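PDB 5I39: L-amino acid deaminase from Proteus vulgaris, which probably catalyses the FAD-dependent oxidative deamination of L-amino acids at the bacterial membrane. Local coordinates for residues Ala259-Gln264 with Gly346-Ala351. Residues are numbered along the deposited sequence; the frame is centred on the assembly and turned at random.
Sequences AYQSQQ and GAMAIA. With FAD (flavin-adenine dinucleotide), chain B; EDO (1,2-ethanediol), chain K.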
loop_
_atom_site.group_PDB
_atom_site.type_symbol
_atom_site.label_atom_id
_atom_site.label_comp_id
_atom_site.label_asym_id
_atom_site.label_seq_id
_atom_site.Cartn_x
_atom_site.Cartn_y
_atom_site.Cartn_z
ATOM N N ALA A 259 9.483 -3.043 10.813
ATOM C CA ALA A 259 10.342 -3.455 9.713
ATOM C C ALA A 259 10.717 -2.195 8.956
ATOM O O ALA A 259 9.970 -1.213 8.963
ATOM C CB ALA A 259 9.626 -4.441 8.809
ATOM N N TYR A 260 11.882 -2.221 8.320
ATOM C CA TYR A 260 12.403 -1.063 7.604
ATOM C C TYR A 260 12.895 -1.483 6.233
ATOM O O TYR A 260 13.384 -2.599 6.054
ATOM C CB TYR A 260 13.527 -0.400 8.403
ATOM C CG TYR A 260 13.066 0.084 9.756
ATOM C CD1 TYR A 260 12.519 1.357 9.907
ATOM C CD2 TYR A 260 13.143 -0.738 10.882
ATOM C CE1 TYR A 260 12.074 1.806 11.140
ATOM C CE2 TYR A 260 12.701 -0.295 12.122
ATOM C CZ TYR A 260 12.169 0.979 12.244
ATOM O OH TYR A 260 11.725 1.436 13.461
ATOM N N GLN A 261 12.756 -0.583 5.269
ATOM C CA GLN A 261 13.116 -0.867 3.884
ATOM C C GLN A 261 13.574 0.415 3.205
ATOM O O GLN A 261 12.992 1.480 3.428
ATOM C CB GLN A 261 11.906 -1.473 3.171
ATOM C CG GLN A 261 12.137 -1.959 1.754
ATOM C CD GLN A 261 11.022 -2.891 1.296
ATOM O OE1 GLN A 261 10.887 -3.999 1.802
ATOM N NE2 GLN A 261 10.208 -2.441 0.359
ATOM N N SER A 262 14.639 0.296 2.408
ATOM C CA SER A 262 15.178 1.422 1.644
ATOM C C SER A 262 14.629 1.422 0.222
ATOM O O SER A 262 14.234 0.378 -0.304
ATOM C CB SER A 262 16.706 1.374 1.613
ATOM O OG SER A 262 17.248 1.704 2.879
ATOM N N GLN A 263 14.610 2.608 -0.382
ATOM C CA GLN A 263 14.097 2.818 -1.733
ATOM C C GLN A 263 14.949 3.836 -2.461
ATOM O O GLN A 263 15.508 4.748 -1.844
ATOM C CB GLN A 263 12.663 3.340 -1.685
ATOM C CG GLN A 263 11.652 2.411 -1.046
ATOM C CD GLN A 263 11.508 1.081 -1.763
ATOM O OE1 GLN A 263 11.787 0.944 -2.955
ATOM N NE2 GLN A 263 11.074 0.093 -1.037
ATOM N N GLN A 264 15.029 3.677 -3.777
ATOM C CA GLN A 264 15.763 4.585 -4.649
ATOM C C GLN A 264 14.923 4.908 -5.873
ATOM O O GLN A 264 14.047 4.131 -6.263
ATOM C CB GLN A 264 17.076 3.950 -5.096
ATOM C CG GLN A 264 18.010 3.609 -3.949
ATOM C CD GLN A 264 19.125 2.675 -4.366
ATOM O OE1 GLN A 264 18.873 1.600 -4.906
ATOM N NE2 GLN A 264 20.362 3.068 -4.097
ATOM N N GLY A 346 11.689 3.757 4.618
ATOM C CA GLY A 346 10.365 3.757 5.210
ATOM C C GLY A 346 10.238 2.732 6.312
ATOM O O GLY A 346 10.868 1.680 6.260
ATOM N N ALA A 347 9.412 3.057 7.302
ATOM C CA ALA A 347 9.120 2.189 8.438
ATOM C C ALA A 347 7.749 1.546 8.264
ATOM O O ALA A 347 6.766 2.239 7.992
ATOM C CB ALA A 347 9.143 3.000 9.725
HETATM N N MSE A 348 7.700 0.228 8.438
HETATM C CA MSE A 348 6.456 -0.553 8.443
HETATM C C MSE A 348 6.257 -1.168 9.798
HETATM O O MSE A 348 7.153 -1.160 10.642
HETATM C CB MSE A 348 6.520 -1.694 7.421
HETATM C CG MSE A 348 6.651 -1.175 6.002
HETATM SE SE MSE A 348 6.680 -2.599 4.650
HETATM C CE MSE A 348 8.594 -2.313 4.331
ATOM N N ALA A 349 5.066 -1.710 10.013
ATOM C CA ALA A 349 4.751 -2.473 11.215
ATOM C C ALA A 349 3.920 -3.665 10.777
ATOM O O ALA A 349 2.870 -3.495 10.159
ATOM C CB ALA A 349 4.001 -1.617 12.221
ATOM N N ILE A 350 4.400 -4.858 11.113
ATOM C CA ILE A 350 3.939 -6.111 10.524
ATOM C C ILE A 350 3.479 -7.044 11.642
ATOM O O ILE A 350 4.126 -7.128 12.687
ATOM C CB ILE A 350 5.090 -6.768 9.708
ATOM C CG1 ILE A 350 5.628 -5.803 8.633
ATOM C CG2 ILE A 350 4.665 -8.083 9.067
ATOM C CD1 ILE A 350 4.606 -5.328 7.617
ATOM N N ALA A 351 2.365 -7.736 11.410
ATOM C CA ALA A 351 1.827 -8.702 12.373
ATOM C C ALA A 351 2.669 -9.990 12.375
ATOM O O ALA A 351 3.373 -10.257 11.403
ATOM C CB ALA A 351 0.377 -9.016 12.047
HETATM P PA FAD B . 0.515 5.497 6.744
HETATM O O1A FAD B . 1.848 5.505 7.502
HETATM O O2A FAD B . 0.622 5.918 5.291
HETATM O O5B FAD B . -0.544 6.484 7.401
HETATM C C5B FAD B . -0.884 6.449 8.780
HETATM C C4B FAD B . -1.111 7.894 9.181
HETATM O O4B FAD B . -1.625 7.925 10.528
HETATM C C3B FAD B . 0.190 8.699 9.182
HETATM O O3B FAD B . 0.095 9.769 8.242
HETATM C C2B FAD B . 0.308 9.151 10.645
HETATM O O2B FAD B . 0.918 10.447 10.798
HETATM C C1B FAD B . -1.131 9.104 11.126
HETATM N N9A FAD B . -1.315 8.946 12.572
HETATM C C8A FAD B . -0.761 8.034 13.345
HETATM N N7A FAD B . -1.189 8.129 14.622
HETATM C C5A FAD B . -2.035 9.150 14.621
HETATM C C6A FAD B . -2.855 9.820 15.626
HETATM N N6A FAD B . -2.838 9.403 16.909
HETATM N N1A FAD B . -3.629 10.855 15.245
HETATM C C2A FAD B . -3.674 11.266 13.971
HETATM N N3A FAD B . -2.937 10.721 12.996
HETATM C C4A FAD B . -2.136 9.686 13.280
HETATM N N1 FAD B . 2.630 -1.649 -0.383
HETATM C C2 FAD B . 2.310 -2.089 -1.604
HETATM O O2 FAD B . 1.133 -2.437 -1.808
HETATM N N3 FAD B . 3.241 -2.158 -2.587
HETATM C C4 FAD B . 4.528 -1.832 -2.430
HETATM O O4 FAD B . 5.317 -1.894 -3.363
HETATM C C4X FAD B . 4.971 -1.360 -1.111
HETATM N N5 FAD B . 6.263 -1.053 -0.819
HETATM C C5X FAD B . 6.564 -0.462 0.342
HETATM C C6 FAD B . 7.836 0.062 0.581
HETATM C C7 FAD B . 8.148 0.734 1.759
HETATM C C7M FAD B . 9.519 1.337 1.967
HETATM C C8 FAD B . 7.120 0.886 2.800
HETATM C C8M FAD B . 7.393 1.637 4.081
HETATM C C9 FAD B . 5.855 0.343 2.572
HETATM C C9A FAD B . 5.540 -0.325 1.395
HETATM N N10 FAD B . 4.269 -0.869 1.170
HETATM C C10 FAD B . 3.896 -1.290 -0.104
HETATM C "C1'" FAD B . 3.248 -0.840 2.198
HETATM C "C2'" FAD B . 2.354 0.348 2.137
HETATM O "O2'" FAD B . 3.138 1.501 1.845
HETATM C "C3'" FAD B . 1.666 0.461 3.494
HETATM O "O3'" FAD B . 1.072 -0.804 3.890
HETATM C "C4'" FAD B . 0.570 1.501 3.520
HETATM O "O4'" FAD B . 1.061 2.750 2.999
HETATM C "C5'" FAD B . 0.085 1.694 4.945
HETATM O "O5'" FAD B . -0.902 2.726 4.901
HETATM P P FAD B . -1.446 3.340 6.298
HETATM O O1P FAD B . -2.504 4.340 5.942
HETATM O O2P FAD B . -1.755 2.211 7.257
HETATM O O3P FAD B . -0.121 4.030 6.935
HETATM C C1 EDO K . 6.483 -4.128 0.704
HETATM O O1 EDO K . 5.454 -4.356 -0.268
HETATM C C2 EDO K . 6.801 -5.419 1.454
HETATM O O2 EDO K . 8.040 -5.298 2.171
#
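Gln261 and Met348, a selenomethionine here, lie on the flavin side of two antiparallel strands and cross obliquely, the methyl CE of Met348 resting 3.6 Å from CB of Gln261. The Met348 chain runs straight through chi2 and then bends at SE (chi3 -108°), which turns CE towards the glutamine. Its CG meanwhile lies 3.5 Å from the flavin methyl C8M, and SE packs near C9. Gln261 has CG anti to its backbone N (chi1 -174°) and an extended chain that carries the amide to the isoalloxazine, where NE2 stands 3.5 Å from FAD C6. Its OE1 accepts a weak hydrogen bond from O2 of a 1,2-ethanediol, probably from the crystallisation liquor, which also borders Met348 CE. Gly346, paired with Gln261, meets the flavin with its backbone, its carbonyl carbon 3.8 Å from FAD C8M. Together with Gln263, these residues form part of the wall of the FAD pocket at the dimethylbenzene end of the isoalloxazine.

Four backbone hydrogen bonds join the strands in two hydrogen-bonded pairs, Ala259 with Met348 and Gln261 with Gly346. In the first, Met348 N reaches Ala259 O at 2.7 Å, whereas Ala259 N approaches Met348 O from above the carbonyl plane. Tyr260 and Ala347 form the intervening non-hydrogen-bonded pair on the face turned from the flavin; the tyrosine ring meets the alanine obliquely, with CE1 3.5 Å from Ala347 CB.

Beyond this contact the pairing of strands 257-266 and 340-350 continues through Gln263 with Trp344 and Leu257 with Ile350. Strand 257-266 also pairs antiparallel with strand 293-295, while helix 318-331 packs against Ser262 and Gln264, backing that end of the strand on the face turned from the flavin.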